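Long-range contacts in prolyl 4-hydroxylase (PDB 6IUQ), which probably hydroxylates proline residues at carbon 4 as an iron(II)- and 2-oxoglutarate-dependent oxygenase with a double-stranded beta-helix core: residues A[55-59]-A[106-110]; A[209-213]-A[262-268]; A[19-24]-A[40-45]. All coordinates share one frame; numbering follows the deposited sequence.

Interaction 1 (A[55-59]-A[106-110]); sequences EMRWL and KVPEL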
ATOM      1  N   GLU A  55     -12.932  18.282  -2.494  1.00 27.55           N
ATOM      2  CA  GLU A  55     -13.529  17.655  -3.666  1.00 27.65           C
ATOM      3  C   GLU A  55     -13.994  16.235  -3.356  1.00 29.68           C
ATOM      4  O   GLU A  55     -15.029  15.790  -3.838  1.00 30.27           O
ATOM      5  CB  GLU A  55     -12.549  17.667  -4.838  1.00 25.07           C
ATOM      6  CG  GLU A  55     -12.302  19.062  -5.363  1.00 27.34           C
ATOM      7  CD  GLU A  55     -11.470  19.106  -6.638  1.00 30.23           C
ATOM      8  OE1 GLU A  55     -10.960  18.045  -7.097  1.00 31.35           O
ATOM      9  OE2 GLU A  55     -11.328  20.220  -7.185  1.00 31.40           O
HETATM   10  N   MSE A  56     -13.248  15.528  -2.519  1.00 35.95           N
HETATM   11  CA  MSE A  56     -13.641  14.173  -2.153  1.00 35.08           C
HETATM   12  C   MSE A  56     -14.916  14.151  -1.322  1.00 33.90           C
HETATM   13  O   MSE A  56     -15.772  13.291  -1.515  1.00 35.81           O
HETATM   14  CB  MSE A  56     -12.516  13.479  -1.387  1.00 30.35           C
HETATM   15  CG  MSE A  56     -11.315  13.177  -2.247  1.00 36.89           C
HETATM   16 SE   MSE A  56      -9.874  12.413  -1.198  1.00 68.17          SE
HETATM   17  CE  MSE A  56     -10.754  10.781  -0.586  1.00 41.00           C
ATOM     18  N   ARG A  57     -15.015  15.076  -0.374  1.00 32.49           N
ATOM     19  CA  ARG A  57     -16.203  15.186   0.454  1.00 37.18           C
ATOM     20  C   ARG A  57     -17.419  15.528  -0.408  1.00 38.99           C
ATOM     21  O   ARG A  57     -18.518  15.034  -0.176  1.00 41.41           O
ATOM     22  CB  ARG A  57     -16.013  16.244   1.537  1.00 32.80           C
ATOM     23  CG  ARG A  57     -15.115  15.834   2.696  1.00 37.13           C
ATOM     24  CD  ARG A  57     -15.506  16.638   3.921  1.00 37.94           C
ATOM     25  NE  ARG A  57     -14.435  16.825   4.895  1.00 47.01           N
ATOM     26  CZ  ARG A  57     -14.146  15.979   5.883  1.00 50.93           C
ATOM     27  NH1 ARG A  57     -14.839  14.852   6.029  1.00 46.97           N
ATOM     28  NH2 ARG A  57     -13.159  16.271   6.732  1.00 36.86           N
ATOM     29  N   TRP A  58     -17.210  16.377  -1.408  1.00 35.75           N
ATOM     30  CA  TRP A  58     -18.275  16.723  -2.326  1.00 34.39           C
ATOM     31  C   TRP A  58     -18.761  15.500  -3.090  1.00 40.44           C
ATOM     32  O   TRP A  58     -19.962  15.280  -3.225  1.00 43.92           O
ATOM     33  CB  TRP A  58     -17.815  17.793  -3.302  1.00 34.59           C
ATOM     34  CG  TRP A  58     -18.915  18.242  -4.192  1.00 42.10           C
ATOM     35  CD1 TRP A  58     -19.836  19.224  -3.934  1.00 39.78           C
ATOM     36  CD2 TRP A  58     -19.242  17.715  -5.481  1.00 39.06           C
ATOM     37  NE1 TRP A  58     -20.704  19.345  -4.990  1.00 40.52           N
ATOM     38  CE2 TRP A  58     -20.364  18.430  -5.953  1.00 36.12           C
ATOM     39  CE3 TRP A  58     -18.689  16.717  -6.288  1.00 39.82           C
ATOM     40  CZ2 TRP A  58     -20.936  18.183  -7.192  1.00 36.75           C
ATOM     41  CZ3 TRP A  58     -19.262  16.468  -7.517  1.00 38.44           C
ATOM     42  CH2 TRP A  58     -20.377  17.198  -7.958  1.00 40.38           C
ATOM     43  N   LEU A  59     -17.824  14.708  -3.598  1.00 38.26           N
ATOM     44  CA  LEU A  59     -18.168  13.486  -4.308  1.00 40.86           C
ATOM     45  C   LEU A  59     -19.013  12.585  -3.426  1.00 43.25           C
ATOM     46  O   LEU A  59     -19.949  11.932  -3.893  1.00 42.03           O
ATOM     47  CB  LEU A  59     -16.907  12.749  -4.756  1.00 39.83           C
ATOM     48  CG  LEU A  59     -16.177  13.396  -5.927  1.00 40.73           C
ATOM     49  CD1 LEU A  59     -14.870  12.679  -6.174  1.00 26.83           C
ATOM     50  CD2 LEU A  59     -17.060  13.376  -7.174  1.00 40.47           C
ATOM     51  N   LYS A 106     -15.950  16.673 -12.967  1.00 37.81           N
ATOM     52  CA  LYS A 106     -16.628  17.344 -11.863  1.00 37.37           C
ATOM     53  C   LYS A 106     -15.659  17.863 -10.810  1.00 36.94           C
ATOM     54  O   LYS A 106     -16.021  18.740 -10.037  1.00 33.94           O
ATOM     55  CB  LYS A 106     -17.645  16.415 -11.196  1.00 37.86           C
ATOM     56  CG  LYS A 106     -18.686  15.851 -12.152  1.00 39.91           C
ATOM     57  CD  LYS A 106     -19.693  14.962 -11.434  1.00 43.80           C
ATOM     58  CE  LYS A 106     -20.816  14.526 -12.381  1.00 50.32           C
ATOM     59  NZ  LYS A 106     -21.577  15.690 -12.941  1.00 50.90           N
ATOM     60  N   VAL A 107     -14.434  17.328 -10.777  1.00 40.49           N
ATOM     61  CA  VAL A 107     -13.488  17.631  -9.692  1.00 26.63           C
ATOM     62  C   VAL A 107     -12.086  17.990 -10.192  1.00 28.11           C
ATOM     63  O   VAL A 107     -11.192  17.139 -10.266  1.00 27.57           O
ATOM     64  CB  VAL A 107     -13.396  16.448  -8.712  1.00 32.69           C
ATOM     65  CG1 VAL A 107     -14.549  16.493  -7.706  1.00 29.61           C
ATOM     66  CG2 VAL A 107     -13.394  15.107  -9.467  1.00 30.07           C
ATOM     67  N   PRO A 108     -11.881  19.275 -10.511  1.00 30.89           N
ATOM     68  CA  PRO A 108     -10.677  19.766 -11.204  1.00 28.19           C
ATOM     69  C   PRO A 108      -9.335  19.426 -10.545  1.00 29.40           C
ATOM     70  O   PRO A 108      -8.374  19.095 -11.262  1.00 25.87           O
ATOM     71  CB  PRO A 108     -10.889  21.291 -11.224  1.00 29.66           C
ATOM     72  CG  PRO A 108     -12.360  21.463 -11.189  1.00 27.99           C
ATOM     73  CD  PRO A 108     -12.852  20.360 -10.267  1.00 29.89           C
ATOM     74  N   GLU A 109      -9.242  19.523  -9.221  1.00 24.78           N
ATOM     75  CA  GLU A 109      -7.981  19.196  -8.574  1.00 24.69           C
ATOM     76  C   GLU A 109      -7.740  17.688  -8.607  1.00 22.14           C
ATOM     77  O   GLU A 109      -6.603  17.237  -8.751  1.00 17.93           O
ATOM     78  CB  GLU A 109      -7.938  19.721  -7.131  1.00 22.05           C
ATOM     79  CG  GLU A 109      -8.081  21.233  -7.020  1.00 23.09           C
ATOM     80  CD  GLU A 109      -7.083  21.986  -7.903  1.00 29.26           C
ATOM     81  OE1 GLU A 109      -5.903  21.567  -8.006  1.00 26.29           O
ATOM     82  OE2 GLU A 109      -7.489  23.001  -8.515  1.00 29.89           O
ATOM     83  N   LEU A 110      -8.799  16.902  -8.457  1.00 23.59           N
ATOM     84  CA  LEU A 110      -8.631  15.453  -8.550  1.00 24.42           C
ATOM     85  C   LEU A 110      -8.334  15.052  -9.989  1.00 26.67           C
ATOM     86  O   LEU A 110      -7.565  14.126 -10.219  1.00 24.70           O
ATOM     87  CB  LEU A 110      -9.861  14.724  -8.023  1.00 21.60           C
ATOM     88  CG  LEU A 110     -10.024  14.752  -6.502  1.00 28.32           C
ATOM     89  CD1 LEU A 110     -11.393  14.200  -6.081  1.00 24.68           C
ATOM     90  CD2 LEU A 110      -8.887  13.979  -5.827  1.00 17.97           C
TER

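Interaction 2 (A[209-213]-A[262-268]); sequences QSDWM and RRSPVQR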
ATOM      1  N   GLN A 209       6.125  -1.110  -1.896  1.00 13.46           N
ATOM      2  CA  GLN A 209       6.155  -2.106  -2.965  1.00 14.94           C
ATOM      3  C   GLN A 209       4.854  -2.904  -3.001  1.00 16.92           C
ATOM      4  O   GLN A 209       4.525  -3.581  -2.042  1.00 16.11           O
ATOM      5  CB  GLN A 209       7.339  -3.052  -2.768  1.00 15.77           C
ATOM      6  CG  GLN A 209       8.679  -2.326  -2.527  1.00 14.73           C
ATOM      7  CD  GLN A 209       9.313  -1.836  -3.830  1.00 19.25           C
ATOM      8  OE1 GLN A 209       8.856  -2.181  -4.928  1.00 19.71           O
ATOM      9  NE2 GLN A 209      10.351  -1.009  -3.715  1.00 16.45           N
ATOM     10  N   SER A 210       4.110  -2.832  -4.094  1.00 13.40           N
ATOM     11  CA  SER A 210       2.862  -3.575  -4.164  1.00 16.02           C
ATOM     12  C   SER A 210       3.103  -5.097  -4.108  1.00 18.87           C
ATOM     13  O   SER A 210       2.314  -5.817  -3.483  1.00 14.34           O
ATOM     14  CB  SER A 210       2.079  -3.192  -5.417  1.00 13.58           C
ATOM     15  OG  SER A 210       1.951  -1.762  -5.503  1.00 14.12           O
ATOM     16  N   ASP A 211       4.192  -5.588  -4.719  1.00 16.58           N
ATOM     17  CA  ASP A 211       4.409  -7.037  -4.784  1.00 16.33           C
ATOM     18  C   ASP A 211       5.307  -7.629  -3.695  1.00 19.06           C
ATOM     19  O   ASP A 211       5.424  -8.854  -3.619  1.00 21.53           O
ATOM     20  CB  ASP A 211       4.963  -7.447  -6.146  1.00 20.61           C
ATOM     21  CG  ASP A 211       6.133  -6.609  -6.576  1.00 21.65           C
ATOM     22  OD1 ASP A 211       6.389  -5.554  -5.946  1.00 19.81           O
ATOM     23  OD2 ASP A 211       6.793  -6.999  -7.557  1.00 28.73           O
ATOM     24  N   TRP A 212       5.931  -6.821  -2.844  1.00 16.88           N
ATOM     25  CA  TRP A 212       6.608  -7.437  -1.699  1.00 16.63           C
ATOM     26  C   TRP A 212       6.557  -6.684  -0.382  1.00 17.45           C
ATOM     27  O   TRP A 212       7.461  -6.833   0.435  1.00 20.58           O
ATOM     28  CB  TRP A 212       8.078  -7.743  -2.022  1.00 15.79           C
ATOM     29  CG  TRP A 212       8.966  -6.688  -2.619  1.00 18.60           C
ATOM     30  CD1 TRP A 212       9.148  -6.430  -3.959  1.00 20.10           C
ATOM     31  CD2 TRP A 212       9.883  -5.827  -1.924  1.00 14.67           C
ATOM     32  NE1 TRP A 212      10.085  -5.444  -4.129  1.00 12.71           N
ATOM     33  CE2 TRP A 212      10.554  -5.053  -2.903  1.00 12.31           C
ATOM     34  CE3 TRP A 212      10.179  -5.611  -0.574  1.00 16.88           C
ATOM     35  CZ2 TRP A 212      11.523  -4.092  -2.574  1.00 14.76           C
ATOM     36  CZ3 TRP A 212      11.147  -4.662  -0.246  1.00 18.09           C
ATOM     37  CH2 TRP A 212      11.808  -3.910  -1.247  1.00 15.18           C
HETATM   38  N   MSE A 213       5.505  -5.898  -0.157  1.00 15.21           N
HETATM   39  CA  MSE A 213       5.287  -5.300   1.153  1.00 14.97           C
HETATM   40  C   MSE A 213       3.973  -5.756   1.795  1.00 13.72           C
HETATM   41  O   MSE A 213       2.888  -5.292   1.434  1.00 16.36           O
HETATM   42  CB  MSE A 213       5.316  -3.773   1.058  1.00 13.44           C
HETATM   43  CG  MSE A 213       5.079  -3.078   2.370  1.00 13.70           C
HETATM   44 SE   MSE A 213       6.372  -3.612   3.767  1.00 48.83          SE
HETATM   45  CE  MSE A 213       8.040  -3.183   2.855  1.00 21.55           C
ATOM     46  N   ARG A 262      13.633 -10.792   1.892  1.00 15.22           N
ATOM     47  CA  ARG A 262      12.903  -9.625   2.342  1.00 15.93           C
ATOM     48  C   ARG A 262      12.413  -8.766   1.173  1.00 18.43           C
ATOM     49  O   ARG A 262      11.327  -8.174   1.245  1.00 16.19           O
ATOM     50  CB  ARG A 262      13.777  -8.794   3.291  1.00 16.63           C
ATOM     51  CG  ARG A 262      13.100  -7.552   3.823  1.00 22.00           C
ATOM     52  CD  ARG A 262      13.967  -6.741   4.808  1.00 17.57           C
ATOM     53  NE  ARG A 262      15.184  -6.194   4.196  1.00 20.04           N
ATOM     54  CZ  ARG A 262      15.209  -5.154   3.372  1.00 21.29           C
ATOM     55  NH1 ARG A 262      14.070  -4.574   3.018  1.00 25.49           N
ATOM     56  NH2 ARG A 262      16.359  -4.711   2.869  1.00 18.57           N
ATOM     57  N   ARG A 263      13.198  -8.727   0.091  1.00 16.03           N
ATOM     58  CA  ARG A 263      12.922  -7.846  -1.045  1.00 17.95           C
ATOM     59  C   ARG A 263      12.385  -8.589  -2.250  1.00 20.53           C
ATOM     60  O   ARG A 263      12.378  -8.063  -3.359  1.00 17.51           O
ATOM     61  CB  ARG A 263      14.188  -7.091  -1.460  1.00 18.39           C
ATOM     62  CG  ARG A 263      14.789  -6.256  -0.348  1.00 19.55           C
ATOM     63  CD  ARG A 263      15.999  -5.486  -0.819  1.00 22.41           C
ATOM     64  NE  ARG A 263      15.636  -4.542  -1.866  1.00 23.55           N
ATOM     65  CZ  ARG A 263      15.938  -4.711  -3.148  1.00 28.17           C
ATOM     66  NH1 ARG A 263      16.631  -5.774  -3.520  1.00 25.19           N
ATOM     67  NH2 ARG A 263      15.560  -3.812  -4.048  1.00 28.14           N
ATOM     68  N   SER A 264      11.941  -9.816  -2.035  1.00 21.27           N
ATOM     69  CA  SER A 264      11.478 -10.649  -3.132  1.00 21.75           C
ATOM     70  C   SER A 264      10.010 -10.974  -2.979  1.00 20.22           C
ATOM     71  O   SER A 264       9.576 -11.294  -1.876  1.00 18.27           O
ATOM     72  CB  SER A 264      12.289 -11.945  -3.192  1.00 22.62           C
ATOM     73  OG  SER A 264      11.649 -12.875  -4.034  1.00 21.69           O
ATOM     74  N   PRO A 265       9.241 -10.896  -4.081  1.00 20.35           N
ATOM     75  CA  PRO A 265       7.817 -11.247  -4.077  1.00 19.38           C
ATOM     76  C   PRO A 265       7.545 -12.710  -3.740  1.00 20.53           C
ATOM     77  O   PRO A 265       6.399 -13.058  -3.454  1.00 18.51           O
ATOM     78  CB  PRO A 265       7.374 -10.939  -5.509  1.00 22.52           C
ATOM     79  CG  PRO A 265       8.371  -9.904  -5.994  1.00 22.19           C
ATOM     80  CD  PRO A 265       9.657 -10.306  -5.361  1.00 20.33           C
ATOM     81  N   VAL A 266       8.572 -13.553  -3.746  1.00 18.43           N
ATOM     82  CA  VAL A 266       8.377 -14.963  -3.442  1.00 22.72           C
ATOM     83  C   VAL A 266       7.912 -15.118  -1.984  1.00 24.43           C
ATOM     84  O   VAL A 266       7.298 -16.124  -1.615  1.00 24.68           O
ATOM     85  CB  VAL A 266       9.674 -15.798  -3.723  1.00 32.38           C
ATOM     86  CG1 VAL A 266      10.721 -15.606  -2.628  1.00 29.78           C
ATOM     87  CG2 VAL A 266       9.340 -17.280  -3.893  1.00 29.28           C
ATOM     88  N   GLN A 267       8.146 -14.090  -1.174  1.00 18.66           N
ATOM     89  CA  GLN A 267       7.714 -14.117   0.220  1.00 21.73           C
ATOM     90  C   GLN A 267       6.204 -14.299   0.372  1.00 20.94           C
ATOM     91  O   GLN A 267       5.743 -14.776   1.409  1.00 19.08           O
ATOM     92  CB  GLN A 267       8.147 -12.834   0.944  1.00 19.69           C
ATOM     93  CG  GLN A 267       7.385 -11.565   0.548  1.00 13.36           C
ATOM     94  CD  GLN A 267       7.947 -10.333   1.257  1.00 21.89           C
ATOM     95  OE1 GLN A 267       7.266  -9.714   2.094  1.00 19.50           O
ATOM     96  NE2 GLN A 267       9.205  -9.982   0.943  1.00 15.26           N
ATOM     97  N   ARG A 268       5.445 -13.913  -0.653  1.00 16.19           N
ATOM     98  CA  ARG A 268       3.984 -14.039  -0.649  1.00 22.58           C
ATOM     99  C   ARG A 268       3.518 -15.499  -0.494  1.00 24.56           C
ATOM    100  O   ARG A 268       2.392 -15.768  -0.042  1.00 21.84           O
ATOM    101  CB  ARG A 268       3.401 -13.425  -1.936  1.00 15.25           C
ATOM    102  CG  ARG A 268       3.781 -11.958  -2.120  1.00 14.68           C
ATOM    103  CD  ARG A 268       3.325 -11.379  -3.447  1.00 13.82           C
ATOM    104  NE  ARG A 268       4.022 -11.986  -4.565  1.00 16.94           N
ATOM    105  CZ  ARG A 268       3.793 -11.687  -5.844  1.00 20.25           C
ATOM    106  NH1 ARG A 268       2.877 -10.785  -6.182  1.00 17.68           N
ATOM    107  NH2 ARG A 268       4.474 -12.304  -6.786  1.00 19.14           N
TER
HETATM  108  O   HOH W   1       9.597  -6.921   2.743  1.00 15.59           O

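Interaction 3 (A[19-24]-A[40-45]); sequences RLHNKI and IDDCFG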
ATOM      1  N   ARG A  19       6.876  21.073  -6.387  1.00 26.25           N
ATOM      2  CA  ARG A  19       6.997  20.621  -5.001  1.00 26.65           C
ATOM      3  C   ARG A  19       6.859  19.092  -4.964  1.00 30.04           C
ATOM      4  O   ARG A  19       7.678  18.395  -4.363  1.00 29.70           O
ATOM      5  CB  ARG A  19       5.941  21.290  -4.108  1.00 22.78           C
ATOM      6  CG  ARG A  19       5.927  20.790  -2.672  1.00 24.82           C
ATOM      7  CD  ARG A  19       4.702  21.264  -1.889  1.00 27.44           C
ATOM      8  NE  ARG A  19       4.764  20.821  -0.492  1.00 30.82           N
ATOM      9  CZ  ARG A  19       4.665  21.633   0.558  1.00 29.99           C
ATOM     10  NH1 ARG A  19       4.484  22.934   0.378  1.00 24.40           N
ATOM     11  NH2 ARG A  19       4.746  21.146   1.787  1.00 23.35           N
ATOM     12  N   LEU A  20       5.836  18.582  -5.647  1.00 27.28           N
ATOM     13  CA  LEU A  20       5.563  17.154  -5.682  1.00 26.31           C
ATOM     14  C   LEU A  20       6.749  16.411  -6.261  1.00 29.02           C
ATOM     15  O   LEU A  20       7.252  15.455  -5.666  1.00 26.70           O
ATOM     16  CB  LEU A  20       4.304  16.880  -6.490  1.00 25.47           C
ATOM     17  CG  LEU A  20       3.863  15.431  -6.624  1.00 30.71           C
ATOM     18  CD1 LEU A  20       3.941  14.705  -5.277  1.00 31.03           C
ATOM     19  CD2 LEU A  20       2.447  15.393  -7.193  1.00 31.48           C
ATOM     20  N   HIS A  21       7.223  16.873  -7.410  1.00 27.43           N
ATOM     21  CA  HIS A  21       8.384  16.262  -8.028  1.00 29.34           C
ATOM     22  C   HIS A  21       9.594  16.284  -7.096  1.00 32.09           C
ATOM     23  O   HIS A  21      10.303  15.282  -6.976  1.00 39.39           O
ATOM     24  CB  HIS A  21       8.730  16.954  -9.346  1.00 34.37           C
ATOM     25  CG  HIS A  21       9.640  16.143 -10.212  1.00 44.40           C
ATOM     26  ND1 HIS A  21      11.009  16.136 -10.052  1.00 46.59           N
ATOM     27  CD2 HIS A  21       9.375  15.284 -11.225  1.00 39.88           C
ATOM     28  CE1 HIS A  21      11.549  15.315 -10.935  1.00 44.33           C
ATOM     29  NE2 HIS A  21      10.580  14.789 -11.661  1.00 44.34           N
ATOM     30  N   ASN A  22       9.836  17.409  -6.421  1.00 32.39           N
ATOM     31  CA  ASN A  22      10.995  17.490  -5.530  1.00 32.18           C
ATOM     32  C   ASN A  22      10.824  16.638  -4.271  1.00 27.14           C
ATOM     33  O   ASN A  22      11.801  16.175  -3.686  1.00 26.54           O
ATOM     34  CB  ASN A  22      11.280  18.941  -5.135  1.00 30.58           C
ATOM     35  CG  ASN A  22      11.728  19.788  -6.316  1.00 42.83           C
ATOM     36  OD1 ASN A  22      12.207  19.266  -7.324  1.00 47.80           O
ATOM     37  ND2 ASN A  22      11.574  21.099  -6.198  1.00 46.89           N
ATOM     38  N   LYS A  23       9.588  16.441  -3.831  1.00 24.78           N
ATOM     39  CA  LYS A  23       9.374  15.575  -2.669  1.00 27.94           C
ATOM     40  C   LYS A  23       9.728  14.133  -3.012  1.00 22.94           C
ATOM     41  O   LYS A  23      10.239  13.414  -2.172  1.00 22.33           O
ATOM     42  CB  LYS A  23       7.938  15.650  -2.176  1.00 25.49           C
ATOM     43  CG  LYS A  23       7.629  16.917  -1.457  1.00 26.08           C
ATOM     44  CD  LYS A  23       8.428  16.990  -0.180  1.00 30.85           C
ATOM     45  CE  LYS A  23       7.906  18.103   0.706  1.00 26.29           C
ATOM     46  NZ  LYS A  23       8.422  17.913   2.090  1.00 43.41           N
ATOM     47  N   ILE A  24       9.479  13.719  -4.251  1.00 21.60           N
ATOM     48  CA  ILE A  24       9.838  12.366  -4.651  1.00 22.36           C
ATOM     49  C   ILE A  24      11.288  12.333  -5.118  1.00 23.39           C
ATOM     50  O   ILE A  24      11.577  12.235  -6.310  1.00 27.13           O
ATOM     51  CB  ILE A  24       8.908  11.815  -5.751  1.00 22.27           C
ATOM     52  CG1 ILE A  24       7.449  12.104  -5.403  1.00 20.88           C
ATOM     53  CG2 ILE A  24       9.117  10.307  -5.907  1.00 19.42           C
ATOM     54  CD1 ILE A  24       7.064  11.571  -4.029  1.00 20.41           C
ATOM     55  N   ILE A  40       6.386  10.204   3.489  1.00 20.52           N
ATOM     56  CA  ILE A  40       6.665  11.602   3.179  1.00 20.12           C
ATOM     57  C   ILE A  40       5.626  12.524   3.814  1.00 22.20           C
ATOM     58  O   ILE A  40       4.457  12.514   3.418  1.00 24.43           O
ATOM     59  CB  ILE A  40       6.671  11.867   1.670  1.00 22.63           C
ATOM     60  CG1 ILE A  40       7.285  10.693   0.909  1.00 23.21           C
ATOM     61  CG2 ILE A  40       7.408  13.178   1.354  1.00 22.16           C
ATOM     62  CD1 ILE A  40       7.378  10.946  -0.572  1.00 27.88           C
ATOM     63  N   ASP A  41       6.050  13.310   4.797  1.00 16.66           N
ATOM     64  CA  ASP A  41       5.154  14.227   5.477  1.00 24.08           C
ATOM     65  C   ASP A  41       5.051  15.536   4.718  1.00 25.90           C
ATOM     66  O   ASP A  41       6.004  15.948   4.054  1.00 23.71           O
ATOM     67  CB  ASP A  41       5.628  14.481   6.907  1.00 26.86           C
ATOM     68  CG  ASP A  41       5.343  13.301   7.831  1.00 30.33           C
ATOM     69  OD1 ASP A  41       4.185  12.830   7.867  1.00 32.69           O
ATOM     70  OD2 ASP A  41       6.279  12.842   8.507  1.00 37.30           O
ATOM     71  N   ASP A  42       3.872  16.153   4.810  1.00 25.93           N
ATOM     72  CA  ASP A  42       3.561  17.442   4.204  1.00 25.05           C
ATOM     73  C   ASP A  42       3.954  17.499   2.725  1.00 25.08           C
ATOM     74  O   ASP A  42       4.593  18.436   2.254  1.00 28.08           O
ATOM     75  CB  ASP A  42       4.225  18.565   5.018  1.00 21.16           C
ATOM     76  CG  ASP A  42       3.767  18.560   6.464  1.00 23.24           C
ATOM     77  OD1 ASP A  42       2.555  18.776   6.712  1.00 28.57           O
ATOM     78  OD2 ASP A  42       4.606  18.325   7.363  1.00 31.92           O
ATOM     79  N   CYS A  43       3.539  16.480   1.990  1.00 25.88           N
ATOM     80  CA  CYS A  43       4.004  16.282   0.630  1.00 25.89           C
ATOM     81  C   CYS A  43       3.405  17.315  -0.345  1.00 24.26           C
ATOM     82  O   CYS A  43       4.143  17.999  -1.037  1.00 29.24           O
ATOM     83  CB  CYS A  43       3.682  14.841   0.206  1.00 27.51           C
ATOM     84  SG  CYS A  43       4.234  14.383  -1.438  1.00 25.51           S
ATOM     85  N   PHE A  44       2.081  17.455  -0.382  1.00 22.32           N
ATOM     86  CA  PHE A  44       1.446  18.380  -1.321  1.00 23.92           C
ATOM     87  C   PHE A  44       1.394  19.807  -0.784  1.00 28.05           C
ATOM     88  O   PHE A  44       1.294  20.767  -1.555  1.00 28.07           O
ATOM     89  CB  PHE A  44       0.021  17.921  -1.671  1.00 24.76           C
ATOM     90  CG  PHE A  44      -0.028  16.687  -2.526  1.00 22.45           C
ATOM     91  CD1 PHE A  44       0.158  15.432  -1.967  1.00 24.06           C
ATOM     92  CD2 PHE A  44      -0.250  16.784  -3.896  1.00 25.80           C
ATOM     93  CE1 PHE A  44       0.126  14.272  -2.768  1.00 28.17           C
ATOM     94  CE2 PHE A  44      -0.290  15.634  -4.715  1.00 24.78           C
ATOM     95  CZ  PHE A  44      -0.100  14.378  -4.148  1.00 25.13           C
ATOM     96  N   GLY A  45       1.464  19.944   0.536  1.00 25.02           N
ATOM     97  CA  GLY A  45       1.239  21.226   1.175  1.00 25.72           C
ATOM     98  C   GLY A  45      -0.198  21.270   1.656  1.00 30.74           C
ATOM     99  O   GLY A  45      -1.081  20.614   1.092  1.00 27.78           O
TER

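Interaction 1 (A[55-59]-A[106-110])
Two helices packed beside the main sheet of the double-stranded beta-helix core meet here, and Glu55 of helix 46-61 binds the N-terminal turn of helix 108-115. Its carboxylate accepts two consecutive backbone N-H groups, one on each oxygen. Glu55 OE1 accepts from Leu110 N at 2.8 Å, slightly out of the carboxylate plane. Glu55 OE2 uses its syn lone pair for Glu109 N at 3.0 Å, in a nearly straight bond (165° at the hydrogen). Both donors thus come from the syn side, and the pair of bonds fixes the rotation of the group. The chain of Glu55 is extended beyond CG (chi2 -173°), which carries the carboxylate across to the helix start.

Val107 holds the N-cap position but has no polar side-chain atom to offer the first turn. Glu55 supplies acceptors from another helix instead. OE2 is also hydrogen-bonded to Tyr9 OH. The carboxylate of Glu109 forms a salt bridge with Arg15. The positive end of the helix dipole probably helps to keep the buried Glu55 charged.

An apolar layer lies beside the carboxylate. Val107 CG1 rests 3.7 Å from Glu55 CB. Leu59 packs on the same methyl, with 3.9 Å from its CG to Val107 CG1. Leu59 and Leu110 meet tip to tip, with 3.8 Å between their CD1 atoms. Met56, a selenomethionine, crosses Leu110 at about a right angle. At the outer side, Trp58 CZ3 is 4.0 Å from Lys106 CB, and the same indole packs edge-to-face with Phe5.

Leu59, Met56 and Leu110 all touch Leu143 of strand 139-146. Such a helical layer against the main sheet is typical of the double-stranded beta-helix fold of 2-oxoglutarate oxygenases.

Interaction 2 (A[209-213]-A[262-268])
Trp212 and Pro265 bring the two backbones close, with 4.7 Å between their CA atoms, where the loop between core strands 204-209 and 214-217 of the double-stranded beta-helix meets the turn after helix 254-262. Strand 214-217 carries the iron ligand His215.

The indole of Trp212 lies over the backbone of that turn. Trp212 CG sits between the backbone N and the carbonyl carbon (chi1 50°), which turns the indole onto this backbone. Arg263 CA sits above the six-membered ring, 3.7 Å from its centroid, in a CH-pi contact. Arg263 O lies over the same face, toward the rim. Gln209 CG lies on the opposite face, also toward the rim, so the ring has a neighbour on each side. The side chain of Arg263 runs alongside the ring and bonds to Asp33 O beyond.

Pro265 CG touches Asp211 OD2 at 3.7 Å. The other oxygen of Asp211 forms a salt bridge with Lys167. The guanidinium of Arg268 passes with one face toward Asp211 O. It bonds through NH1 to Asn159 O, next to the iron ligand Asp158.

Gln267 holds the turn together. Its NE2 donates to Arg262 O at 2.8 Å and to Ser264 O at 3.1 Å. Gln267 OE1 lies near Trp212 O, but both are acceptors; OE1 is hydrogen-bonded to Tyr157 OH. A water at the indole edge lies between the segments, 3.1 Å from Trp212 O and 2.6 Å from Arg262 O.

Interaction 3 (A[19-24]-A[40-45])
The guanidinium of Arg19 lies flat on the backbone, with Gly45 CA over the centre of one face, 3.5 Å above the plane, and Asp42 O at its edge. The second flat group is the Phe44 ring. One face receives Leu20 CD1, offset toward the rim, and Leu20 CD2 comes within 3.7 Å of Phe44 CE2. Leu20 and Phe44 lie side by side and point the same way. Trp48 also meets the Phe44 ring, edge-to-face.

Arg19 makes two hydrogen bonds to consecutive carbonyls. Arg19 NH2 donates to Asp42 O at 2.8 Å, close to the guanidinium plane and fairly straight (163°). Arg19 NE donates to Cys43 O at 2.9 Å, in a more bent bond that arrives above the carbonyl plane. The side chain reaches them stretched out, with CG opposite the backbone N (chi1 175°). Gly45 has no side chain to keep the flat group off its CA.

Lys23 runs over the same loop one helical turn on. Its CG is 3.7 Å from Cys43 O, and its CB packs near the sulfur of Cys43. That sulfur also touches Leu20 CD1 at 3.9 Å. Farther in, the CD1 atoms of Ile24 and Ile40 meet at 3.5 Å, the two side chains crossing at about a right angle. Ile24 continues onto Leu119 and Ala122 of helix 118-126.

The loop is also held by Asp203, whose carboxylate accepts from Phe44 N and Gly45 N. The contact joins helix 17-23 to the link between edge strand 37-40 and helix 46-61. The cation of Arg19 is met by backbone carbonyls, and the Asp42 carboxylate is not in contact with it. The positive charge is thus probably stabilised mainly by the carbonyl dipoles of the loop, with the Asp42 carboxylate acting at most from a distance.

In the fold
Interactions 1 and 3 share helix 46-61: 40-45 leads into its start and 55-59 lies near its end. Their centres are 20 Å apart and they do not touch. Interaction 2 lies across the chain's centre from interaction 1, with 34 Å between centres, and is the one nearest the middle of the chain. All three are mainly buried, but interaction 3 also includes charged residues that are more exposed. Their polar chemistry differs. In interaction 1 a carboxylate accepts from a helix start, and in interaction 3 a guanidinium donates to loop carbonyls. Interaction 2 relies on an aromatic face and a water between the segments, close to the strand that supplies an iron ligand.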